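Local coordinates for FeeM (Uncultured bacterium, PDB 2G0B), which is an N-acyl amino acid synthase that probably transfers a long acyl chain from an acyl carrier protein to the amino group of tyrosine, at residues 37-42 and 165-170; 73-78 and 94-99; 141-146 and 173-178. All coordinates share one frame; numbering follows the deposited sequence.

Contact 1 of 3, residues 37-42 and 165-170. With NLT (N-dodecanoyl-L-tyrosine), chain I.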
loop_
_atom_site.group_PDB
_atom_site.type_symbol
_atom_site.label_atom_id
_atom_site.label_comp_id
_atom_site.label_asym_id
_atom_site.label_seq_id
_atom_site.Cartn_x
_atom_site.Cartn_y
_atom_site.Cartn_z
ATOM N N ASP A 37 7.842 -12.663 4.718
ATOM C CA ASP A 37 8.777 -12.343 5.777
ATOM C C ASP A 37 8.010 -11.886 6.998
ATOM O O ASP A 37 6.999 -11.167 6.881
ATOM C CB ASP A 37 9.697 -11.223 5.308
ATOM C CG ASP A 37 10.957 -11.114 6.129
ATOM O OD1 ASP A 37 10.854 -10.933 7.364
ATOM O OD2 ASP A 37 12.102 -11.167 5.620
ATOM N N GLU A 38 8.512 -12.260 8.178
ATOM C CA GLU A 38 7.830 -11.956 9.443
ATOM C C GLU A 38 7.996 -10.497 9.892
ATOM O O GLU A 38 7.326 -10.054 10.832
ATOM C CB GLU A 38 8.278 -12.919 10.542
ATOM C CG GLU A 38 7.397 -14.162 10.662
ATOM C CD GLU A 38 7.900 -15.157 11.713
ATOM O OE1 GLU A 38 9.142 -15.276 11.896
ATOM O OE2 GLU A 38 7.049 -15.830 12.351
ATOM N N SER A 39 8.864 -9.755 9.200
ATOM C CA SER A 39 9.102 -8.343 9.495
ATOM C C SER A 39 7.877 -7.476 9.208
ATOM O O SER A 39 7.634 -6.490 9.907
ATOM C CB SER A 39 10.287 -7.829 8.693
ATOM O OG SER A 39 10.019 -7.901 7.306
ATOM N N PHE A 40 7.116 -7.845 8.173
ATOM C CA PHE A 40 5.941 -7.082 7.767
ATOM C C PHE A 40 4.836 -7.183 8.806
ATOM O O PHE A 40 4.176 -6.195 9.109
ATOM C CB PHE A 40 5.428 -7.567 6.416
ATOM C CG PHE A 40 6.090 -6.911 5.241
ATOM C CD1 PHE A 40 6.804 -7.669 4.322
ATOM C CD2 PHE A 40 5.974 -5.538 5.032
ATOM C CE1 PHE A 40 7.401 -7.069 3.219
ATOM C CE2 PHE A 40 6.579 -4.934 3.937
ATOM C CZ PHE A 40 7.293 -5.700 3.029
ATOM N N ALA A 41 4.649 -8.383 9.353
ATOM C CA ALA A 41 3.672 -8.608 10.408
ATOM C C ALA A 41 4.042 -7.830 11.677
ATOM O O ALA A 41 3.171 -7.280 12.341
ATOM C CB ALA A 41 3.546 -10.094 10.702
ATOM N N THR A 42 5.346 -7.775 11.980
ATOM C CA THR A 42 5.871 -7.021 13.129
ATOM C C THR A 42 5.498 -5.554 13.051
ATOM O O THR A 42 4.926 -4.996 14.001
ATOM C CB THR A 42 7.399 -7.151 13.214
ATOM O OG1 THR A 42 7.751 -8.524 13.391
ATOM C CG2 THR A 42 7.922 -6.487 14.487
ATOM N N TYR A 165 14.517 -6.620 -3.933
ATOM C CA TYR A 165 13.983 -6.479 -2.587
ATOM C C TYR A 165 14.112 -7.825 -1.891
ATOM O O TYR A 165 13.325 -8.733 -2.141
ATOM C CB TYR A 165 12.519 -6.031 -2.657
ATOM C CG TYR A 165 11.938 -5.425 -1.383
ATOM C CD1 TYR A 165 12.722 -5.214 -0.246
ATOM C CD2 TYR A 165 10.581 -5.059 -1.324
ATOM C CE1 TYR A 165 12.177 -4.650 0.911
ATOM C CE2 TYR A 165 10.032 -4.503 -0.176
ATOM C CZ TYR A 165 10.829 -4.306 0.936
ATOM O OH TYR A 165 10.283 -3.759 2.065
ATOM N N GLY A 166 15.131 -7.949 -1.033
ATOM C CA GLY A 166 15.453 -9.203 -0.360
ATOM C C GLY A 166 14.330 -9.753 0.501
ATOM O O GLY A 166 14.090 -10.967 0.515
ATOM N N THR A 167 13.641 -8.850 1.209
ATOM C CA THR A 167 12.481 -9.182 2.037
ATOM C C THR A 167 11.467 -10.035 1.274
ATOM O O THR A 167 10.983 -11.055 1.782
ATOM C CB THR A 167 11.792 -7.885 2.511
ATOM O OG1 THR A 167 12.760 -7.019 3.106
ATOM C CG2 THR A 167 10.841 -8.162 3.643
ATOM N N VAL A 168 11.189 -9.632 0.040
ATOM C CA VAL A 168 10.169 -10.269 -0.771
ATOM C C VAL A 168 10.750 -11.274 -1.787
ATOM O O VAL A 168 10.011 -12.105 -2.331
ATOM C CB VAL A 168 9.327 -9.201 -1.496
ATOM C CG1 VAL A 168 8.164 -9.814 -2.133
ATOM C CG2 VAL A 168 8.851 -8.161 -0.514
ATOM N N ASN A 169 12.080 -11.242 -1.967
ATOM C CA ASN A 169 12.769 -11.960 -3.056
ATOM C C ASN A 169 12.099 -11.735 -4.411
ATOM O O ASN A 169 11.685 -12.682 -5.094
ATOM C CB ASN A 169 12.966 -13.459 -2.755
ATOM C CG ASN A 169 14.199 -14.042 -3.464
ATOM O OD1 ASN A 169 15.341 -13.779 -3.073
ATOM N ND2 ASN A 169 13.966 -14.818 -4.518
ATOM N N ALA A 170 11.965 -10.459 -4.761
ATOM C CA ALA A 170 11.365 -10.033 -6.012
ATOM C C ALA A 170 11.914 -8.636 -6.352
ATOM O O ALA A 170 12.408 -7.936 -5.459
ATOM C CB ALA A 170 9.863 -10.007 -5.876
HETATM N N NLT I . 4.330 -3.628 -2.072
HETATM C C1 NLT I . 3.045 -3.268 -2.175
HETATM O OL NLT I . 2.121 -3.900 -1.676
HETATM C C2 NLT I . 2.773 -2.011 -2.986
HETATM C C3 NLT I . 1.752 -1.081 -2.317
HETATM C C4 NLT I . 1.082 -0.146 -3.338
HETATM C C5 NLT I . 0.043 0.762 -2.671
HETATM C C6 NLT I . -0.384 1.931 -3.558
HETATM C C7 NLT I . -1.125 3.006 -2.760
HETATM C C8 NLT I . -1.942 3.910 -3.676
HETATM C C9 NLT I . -2.651 5.045 -2.923
HETATM C C10 NLT I . -2.568 6.317 -3.766
HETATM C C11 NLT I . -3.128 7.566 -3.085
HETATM C C12 NLT I . -3.264 8.696 -4.106
HETATM C CA NLT I . 4.803 -4.859 -1.435
HETATM C CB NLT I . 6.321 -4.955 -1.542
HETATM C CG NLT I . 6.746 -5.627 -2.831
HETATM C CD2 NLT I . 6.336 -6.923 -3.117
HETATM C CE2 NLT I . 6.728 -7.530 -4.297
HETATM C CZ NLT I . 7.541 -6.851 -5.182
HETATM C CE1 NLT I . 7.950 -5.553 -4.903
HETATM C CD1 NLT I . 7.555 -4.941 -3.726
HETATM O OH NLT I . 7.917 -7.437 -6.309
HETATM C C NLT I . 4.468 -4.917 0.026
HETATM O O NLT I . 4.513 -3.855 0.683
HETATM O O2 NLT I . 4.157 -6.022 0.541
#
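Phe40, on the first turn of helix 38-44, sends its side chain across to the loop that joins strands 157-165 and 170-178. CB points at that loop, and CG lies beside the backbone N, anti to the carbonyl carbon (chi1 -86°), which, with CB already so directed, carries the ring to Thr167 and Tyr165. Along one side of the ring, CD1 and then CE1 run past the methyl of Thr167, with CE1 3.6 Å from Thr167 CG2. The same CE1 has Val168 CG2 near the ring plane, at the edge. At the tip, CZ meets Tyr165 OH at 3.7 Å, the two aromatic side chains approaching end to end. Over one face of the phenyl ring sits the carboxylate oxygen O2 of N-dodecanoyl-L-tyrosine. Just before the helix, Asp37 is the N-cap, and its OD1 accepts from Ser39 N at 3.0 Å through its anti lone pair. Asp37 CB also rests on Thr167 CG2, which thus touches both the cap and the ring. The opposing loop closes as a G1 beta bulge, Asn169 and Ala170 both facing Tyr165, with Asn169 at positive phi (48°). The product's phenol ring packs on this loop: Val168 CG1 lies 3.5 Å from its CE2, Ala170 CB touches its OH, and its CD1 sits in plane at the edge of the Tyr165 ring, 3.9 Å from Tyr165 CD2.

Contact 2 of 3, residues 73-78 and 94-99. With NLT (N-dodecanoyl-L-tyrosine), chain I.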
loop_
_atom_site.group_PDB
_atom_site.type_symbol
_atom_site.label_atom_id
_atom_site.label_comp_id
_atom_site.label_asym_id
_atom_site.label_seq_id
_atom_site.Cartn_x
_atom_site.Cartn_y
_atom_site.Cartn_z
ATOM N N GLY A 73 11.499 3.053 11.730
ATOM C CA GLY A 73 11.736 3.323 10.321
ATOM C C GLY A 73 10.619 2.842 9.416
ATOM O O GLY A 73 9.451 2.784 9.823
ATOM N N LEU A 74 10.977 2.518 8.174
ATOM C CA LEU A 74 10.042 1.953 7.201
ATOM C C LEU A 74 10.653 0.668 6.617
ATOM O O LEU A 74 11.880 0.536 6.592
ATOM C CB LEU A 74 9.768 2.970 6.088
ATOM C CG LEU A 74 9.166 4.328 6.491
ATOM C CD1 LEU A 74 9.024 5.228 5.292
ATOM C CD2 LEU A 74 7.830 4.165 7.177
ATOM N N PRO A 75 9.821 -0.300 6.192
ATOM C CA PRO A 75 10.333 -1.520 5.534
ATOM C C PRO A 75 11.212 -1.213 4.331
ATOM O O PRO A 75 12.126 -1.983 4.050
ATOM C CB PRO A 75 9.070 -2.230 5.086
ATOM C CG PRO A 75 8.062 -1.800 6.032
ATOM C CD PRO A 75 8.364 -0.364 6.386
ATOM N N MET A 76 10.951 -0.081 3.667
ATOM C CA MET A 76 11.770 0.427 2.559
ATOM C C MET A 76 13.250 0.568 2.901
ATOM O O MET A 76 14.099 0.442 2.022
ATOM C CB MET A 76 11.269 1.796 2.136
ATOM C CG MET A 76 10.459 1.804 0.891
ATOM S SD MET A 76 9.710 3.388 0.685
ATOM C CE MET A 76 10.153 3.727 -0.904
ATOM N N ASP A 77 13.546 0.843 4.178
ATOM C CA ASP A 77 14.906 1.164 4.637
ATOM C C ASP A 77 15.976 0.132 4.271
ATOM O O ASP A 77 17.137 0.486 4.071
ATOM C CB ASP A 77 14.924 1.402 6.153
ATOM C CG ASP A 77 14.198 2.671 6.557
ATOM O OD1 ASP A 77 13.589 3.320 5.680
ATOM O OD2 ASP A 77 14.181 3.098 7.736
ATOM N N SER A 78 15.582 -1.138 4.176
ATOM C CA SER A 78 16.527 -2.205 3.848
ATOM C C SER A 78 17.067 -2.074 2.418
ATOM O O SER A 78 18.136 -2.589 2.105
ATOM C CB SER A 78 15.895 -3.586 4.074
ATOM O OG SER A 78 14.899 -3.862 3.111
ATOM N N LEU A 94 7.023 11.086 6.508
ATOM C CA LEU A 94 6.922 10.025 5.517
ATOM C C LEU A 94 6.054 8.890 6.019
ATOM O O LEU A 94 5.889 8.700 7.226
ATOM C CB LEU A 94 8.306 9.487 5.139
ATOM C CG LEU A 94 9.431 10.483 4.901
ATOM C CD1 LEU A 94 10.732 9.738 4.713
ATOM C CD2 LEU A 94 9.136 11.363 3.703
ATOM N N ALA A 95 5.481 8.150 5.080
ATOM C CA ALA A 95 4.714 6.957 5.388
ATOM C C ALA A 95 4.780 6.025 4.207
ATOM O O ALA A 95 4.764 6.466 3.060
ATOM C CB ALA A 95 3.284 7.310 5.703
ATOM N N GLU A 96 4.902 4.737 4.478
ATOM C CA GLU A 96 4.971 3.762 3.412
ATOM C C GLU A 96 3.679 2.976 3.357
ATOM O O GLU A 96 3.209 2.472 4.380
ATOM C CB GLU A 96 6.174 2.835 3.597
ATOM C CG GLU A 96 6.080 1.553 2.789
ATOM C CD GLU A 96 7.426 0.885 2.514
ATOM O OE1 GLU A 96 7.540 0.206 1.460
ATOM O OE2 GLU A 96 8.357 1.005 3.348
ATOM N N VAL A 97 3.076 2.919 2.173
ATOM C CA VAL A 97 1.895 2.099 1.953
ATOM C C VAL A 97 2.351 0.689 1.615
ATOM O O VAL A 97 3.127 0.476 0.671
ATOM C CB VAL A 97 1.001 2.653 0.837
ATOM C CG1 VAL A 97 -0.316 1.959 0.845
ATOM C CG2 VAL A 97 0.797 4.136 1.013
ATOM N N VAL A 98 1.836 -0.274 2.364
ATOM C CA VAL A 98 2.433 -1.588 2.420
ATOM C C VAL A 98 1.355 -2.716 2.524
ATOM O O VAL A 98 0.197 -2.443 2.868
ATOM C CB VAL A 98 3.437 -1.596 3.605
ATOM C CG1 VAL A 98 2.982 -2.490 4.741
ATOM C CG2 VAL A 98 4.805 -1.923 3.143
ATOM N N GLN A 99 1.746 -3.954 2.174
ATOM C CA GLN A 99 0.886 -5.159 2.296
ATOM C C GLN A 99 -0.469 -5.040 1.577
ATOM O O GLN A 99 -1.514 -5.435 2.109
ATOM C CB GLN A 99 0.695 -5.588 3.768
ATOM C CG GLN A 99 1.976 -5.931 4.519
ATOM C CD GLN A 99 2.417 -7.388 4.356
ATOM O OE1 GLN A 99 3.232 -7.709 3.482
ATOM N NE2 GLN A 99 1.916 -8.257 5.223
HETATM N N NLT I . 4.330 -3.628 -2.072
HETATM C C1 NLT I . 3.045 -3.268 -2.175
HETATM O OL NLT I . 2.121 -3.900 -1.676
HETATM C C2 NLT I . 2.773 -2.011 -2.986
HETATM C C3 NLT I . 1.752 -1.081 -2.317
HETATM C C4 NLT I . 1.082 -0.146 -3.338
HETATM C C5 NLT I . 0.043 0.762 -2.671
HETATM C C6 NLT I . -0.384 1.931 -3.558
HETATM C C7 NLT I . -1.125 3.006 -2.760
HETATM C C8 NLT I . -1.942 3.910 -3.676
HETATM C C9 NLT I . -2.651 5.045 -2.923
HETATM C C10 NLT I . -2.568 6.317 -3.766
HETATM C C11 NLT I . -3.128 7.566 -3.085
HETATM C C12 NLT I . -3.264 8.696 -4.106
HETATM C CA NLT I . 4.803 -4.859 -1.435
HETATM C CB NLT I . 6.321 -4.955 -1.542
HETATM C CG NLT I . 6.746 -5.627 -2.831
HETATM C CD2 NLT I . 6.336 -6.923 -3.117
HETATM C CE2 NLT I . 6.728 -7.530 -4.297
HETATM C CZ NLT I . 7.541 -6.851 -5.182
HETATM C CE1 NLT I . 7.950 -5.553 -4.903
HETATM C CD1 NLT I . 7.555 -4.941 -3.726
HETATM O OH NLT I . 7.917 -7.437 -6.309
HETATM C C NLT I . 4.468 -4.917 0.026
HETATM O O NLT I . 4.513 -3.855 0.683
HETATM O O2 NLT I . 4.157 -6.022 0.541
#
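A type I turn from Leu74 to Asp77, closed by Asp77 N to Leu74 O at 2.9 Å, leads into helix 77-89 and packs against residues 94-99 of strand 94-102. The backbones come nearest at Leu74 and Glu96, whose CA atoms are 6.6 Å apart. Glu96 bridges that gap. Its CG is anti to the backbone N (chi1 162°) and the chain beyond is extended, so the carboxylate is delivered straight to the turn. There OE2 accepts from Met76 N at 2.8 Å on its syn lone pair, with a somewhat bent N-H...O angle of 143°. Leu74 and Glu96 run alongside each other with their tips pointing opposite ways, both Leu74 methyls beside Glu96 CB, while Pro75 CD and the CB and CG of Met76 wrap the carboxylate. OE1 is hydrogen-bonded to Ser142 OG on the neighbouring strand 138-143. The strand also serves the product: Val97 CG1 lies 3.7 Å from C5 of the acyl chain of N-dodecanoyl-L-tyrosine, and Gln99 N donates to its carboxylate O at 3.1 Å, nearly straight at 164°. Glu96 is therefore a buried acid gripped by one backbone N-H and one hydroxyl; Asp77, salt-bridged to Arg88, is a minor neighbour. Burial among apolar groups would tend to raise its pKa, while the N-H bond opposes this, so the charge state of Glu96 is left open.

Contact 3 of 3, residues 141-146 and 173-178. With NLT (N-dodecanoyl-L-tyrosine), chain I.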
loop_
_atom_site.group_PDB
_atom_site.type_symbol
_atom_site.label_atom_id
_atom_site.label_comp_id
_atom_site.label_asym_id
_atom_site.label_seq_id
_atom_site.Cartn_x
_atom_site.Cartn_y
_atom_site.Cartn_z
ATOM N N ILE A 141 6.013 4.103 -1.853
ATOM C CA ILE A 141 5.642 2.734 -2.240
ATOM C C ILE A 141 6.792 1.994 -2.886
ATOM O O ILE A 141 7.544 2.563 -3.681
ATOM C CB ILE A 141 4.385 2.698 -3.212
ATOM C CG1 ILE A 141 4.553 3.658 -4.389
ATOM C CG2 ILE A 141 3.085 2.960 -2.457
ATOM C CD1 ILE A 141 3.581 3.432 -5.507
ATOM N N SER A 142 6.943 0.724 -2.541
ATOM C CA SER A 142 7.871 -0.128 -3.265
ATOM C C SER A 142 7.056 -1.213 -3.920
ATOM O O SER A 142 6.395 -2.000 -3.250
ATOM C CB SER A 142 8.940 -0.700 -2.344
ATOM O OG SER A 142 8.349 -1.398 -1.272
ATOM N N ILE A 143 7.078 -1.216 -5.242
ATOM C CA ILE A 143 6.136 -1.989 -6.041
ATOM C C ILE A 143 6.832 -2.906 -7.038
ATOM O O ILE A 143 7.942 -2.617 -7.506
ATOM C CB ILE A 143 5.205 -1.027 -6.809
ATOM C CG1 ILE A 143 5.993 0.165 -7.348
ATOM C CG2 ILE A 143 4.111 -0.533 -5.921
ATOM C CD1 ILE A 143 5.751 0.436 -8.783
ATOM N N ASN A 144 6.170 -4.003 -7.378
ATOM C CA ASN A 144 6.634 -4.855 -8.448
ATOM C C ASN A 144 6.597 -4.084 -9.761
ATOM O O ASN A 144 5.601 -3.410 -10.045
ATOM C CB ASN A 144 5.754 -6.082 -8.551
ATOM C CG ASN A 144 6.354 -7.141 -9.408
ATOM O OD1 ASN A 144 6.262 -7.087 -10.629
ATOM N ND2 ASN A 144 7.019 -8.101 -8.782
ATOM N N PRO A 145 7.669 -4.174 -10.562
ATOM C CA PRO A 145 7.773 -3.436 -11.827
ATOM C C PRO A 145 6.579 -3.556 -12.778
ATOM O O PRO A 145 6.481 -2.752 -13.700
ATOM C CB PRO A 145 9.011 -4.049 -12.478
ATOM C CG PRO A 145 9.814 -4.536 -11.366
ATOM C CD PRO A 145 8.887 -4.966 -10.298
ATOM N N LYS A 146 5.689 -4.524 -12.561
ATOM C CA LYS A 146 4.557 -4.719 -13.474
ATOM C C LYS A 146 3.467 -3.674 -13.298
ATOM O O LYS A 146 2.722 -3.383 -14.241
ATOM C CB LYS A 146 3.988 -6.150 -13.406
ATOM C CG LYS A 146 3.326 -6.534 -12.100
ATOM C CD LYS A 146 3.404 -8.030 -11.892
ATOM C CE LYS A 146 2.574 -8.480 -10.725
ATOM N NZ LYS A 146 2.196 -9.913 -10.888
ATOM N N ILE A 173 10.781 -1.183 -7.626
ATOM C CA ILE A 173 11.158 0.236 -7.738
ATOM C C ILE A 173 10.458 1.028 -6.660
ATOM O O ILE A 173 9.379 0.646 -6.208
ATOM C CB ILE A 173 10.845 0.857 -9.158
ATOM C CG1 ILE A 173 9.413 0.648 -9.551
ATOM C CG2 ILE A 173 11.677 0.225 -10.235
ATOM C CD1 ILE A 173 9.308 -0.265 -10.762
ATOM N N ALA A 174 11.069 2.131 -6.243
ATOM C CA ALA A 174 10.466 3.001 -5.237
ATOM C C ALA A 174 9.837 4.200 -5.896
ATOM O O ALA A 174 10.439 4.824 -6.772
ATOM C CB ALA A 174 11.488 3.439 -4.231
ATOM N N ARG A 175 8.598 4.491 -5.500
ATOM C CA ARG A 175 7.884 5.680 -5.951
ATOM C C ARG A 175 7.303 6.426 -4.753
ATOM O O ARG A 175 6.969 5.827 -3.741
ATOM C CB ARG A 175 6.764 5.326 -6.943
ATOM C CG ARG A 175 7.169 4.411 -8.072
ATOM C CD ARG A 175 6.194 4.366 -9.235
ATOM N NE ARG A 175 6.287 5.566 -10.055
ATOM C CZ ARG A 175 6.898 5.635 -11.226
ATOM N NH1 ARG A 175 7.477 4.573 -11.739
ATOM N NH2 ARG A 175 6.933 6.781 -11.887
ATOM N N ALA A 176 7.193 7.739 -4.877
ATOM C CA ALA A 176 6.644 8.563 -3.818
ATOM C C ALA A 176 5.719 9.611 -4.398
ATOM O O ALA A 176 5.838 9.964 -5.575
ATOM C CB ALA A 176 7.748 9.208 -3.033
ATOM N N LEU A 177 4.781 10.090 -3.577
ATOM C CA LEU A 177 3.853 11.147 -3.980
ATOM C C LEU A 177 3.769 12.253 -2.917
ATOM O O LEU A 177 3.603 11.971 -1.720
ATOM C CB LEU A 177 2.462 10.566 -4.264
ATOM C CG LEU A 177 1.257 11.515 -4.248
ATOM C CD1 LEU A 177 1.188 12.347 -5.520
ATOM C CD2 LEU A 177 -0.017 10.741 -4.050
ATOM N N TYR A 178 3.898 13.507 -3.357
ATOM C CA TYR A 178 3.730 14.644 -2.461
ATOM C C TYR A 178 2.248 14.918 -2.219
ATOM O O TYR A 178 1.580 15.539 -3.047
ATOM C CB TYR A 178 4.420 15.888 -3.017
ATOM C CG TYR A 178 4.493 17.029 -2.023
ATOM C CD1 TYR A 178 5.065 16.846 -0.763
ATOM C CD2 TYR A 178 3.975 18.276 -2.330
ATOM C CE1 TYR A 178 5.123 17.881 0.158
ATOM C CE2 TYR A 178 4.029 19.322 -1.416
ATOM C CZ TYR A 178 4.606 19.119 -0.172
ATOM O OH TYR A 178 4.670 20.155 0.739
HETATM N N NLT I . 4.330 -3.628 -2.072
HETATM C C1 NLT I . 3.045 -3.268 -2.175
HETATM O OL NLT I . 2.121 -3.900 -1.676
HETATM C C2 NLT I . 2.773 -2.011 -2.986
HETATM C C3 NLT I . 1.752 -1.081 -2.317
HETATM C C4 NLT I . 1.082 -0.146 -3.338
HETATM C C5 NLT I . 0.043 0.762 -2.671
HETATM C C6 NLT I . -0.384 1.931 -3.558
HETATM C C7 NLT I . -1.125 3.006 -2.760
HETATM C C8 NLT I . -1.942 3.910 -3.676
HETATM C C9 NLT I . -2.651 5.045 -2.923
HETATM C C10 NLT I . -2.568 6.317 -3.766
HETATM C C11 NLT I . -3.128 7.566 -3.085
HETATM C C12 NLT I . -3.264 8.696 -4.106
HETATM C CA NLT I . 4.803 -4.859 -1.435
HETATM C CB NLT I . 6.321 -4.955 -1.542
HETATM C CG NLT I . 6.746 -5.627 -2.831
HETATM C CD2 NLT I . 6.336 -6.923 -3.117
HETATM C CE2 NLT I . 6.728 -7.530 -4.297
HETATM C CZ NLT I . 7.541 -6.851 -5.182
HETATM C CE1 NLT I . 7.950 -5.553 -4.903
HETATM C CD1 NLT I . 7.555 -4.941 -3.726
HETATM O OH NLT I . 7.917 -7.437 -6.309
HETATM C C NLT I . 4.468 -4.917 0.026
HETATM O O NLT I . 4.513 -3.855 0.683
HETATM O O2 NLT I . 4.157 -6.022 0.541
#
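Strands 138-143 and 170-178 are antiparallel neighbours in the mixed sheet of this GNAT-like (acetyltransferase-clan) fold, and the first of them forms one wall of the product site. Ile141 pairs with Arg175 and Ile143 with Ile173 as hydrogen-bonded pairs; four N-H...O bonds join them, among them Ile141 N to Arg175 O at 2.7 Å. Ser142 and Ala174 make the non-hydrogen-bonded pair between them, with side chains on the opposite face from the isoleucines. On the isoleucine face, the tip of Ile143 wedges between two neighbours: CD1 lies 3.7 Å from Ile173 CG1 and also meets Arg175 CD. Arg175 lays its CB against CG1 of Ile141, then bends at chi3 (75°) and carries its guanidinium away to a salt bridge with Asp148. The CG2 branches of Ile141 and Ile143 face the acyl chain of N-dodecanoyl-L-tyrosine, Ile143 CG2 touching C2 and Ile141 CG2 touching C5. As in other GNAT enzymes, strand 138-143 parts from its parallel neighbour 94-102, and the product fills the interval. Its amide N donates to Ser142 O at 2.9 Å, almost perfectly straight (174°), so the end-of-strand carbonyl fixes the position of the product's amide. Just past the strand end, Asn144 has CG anti to its backbone N (chi1 -167°), and ND2 donates to the phenol OH of the product at 2.7 Å. Its OD1 accepts in plane, on a lone pair, from Lys146 N at 3.3 Å; this Asx turn helps to fix the way the amide faces.

Contacts 1 and 2 have centres about 11 Å apart, as do contacts 2 and 3, whereas contacts 1 and 3 are about 16 Å apart. Both segments of contact 2 fall between those of contact 1 along the chain; contact 3 follows contact 2, its segments alternating with those of contact 1. Contacts 2 and 3 share the central sheet through adjacent strands 94-102 and 138-143, and Met76 CE packs on Ala174 CB between them. A weak hydrogen bond between Tyr165 OH and Pro75 O joins contacts 1 and 2. All three touch the product: contact 1 around the tyrosine part, contacts 2 and 3 at its polar groups and acyl chain, so distant chain regions converge on one pocket.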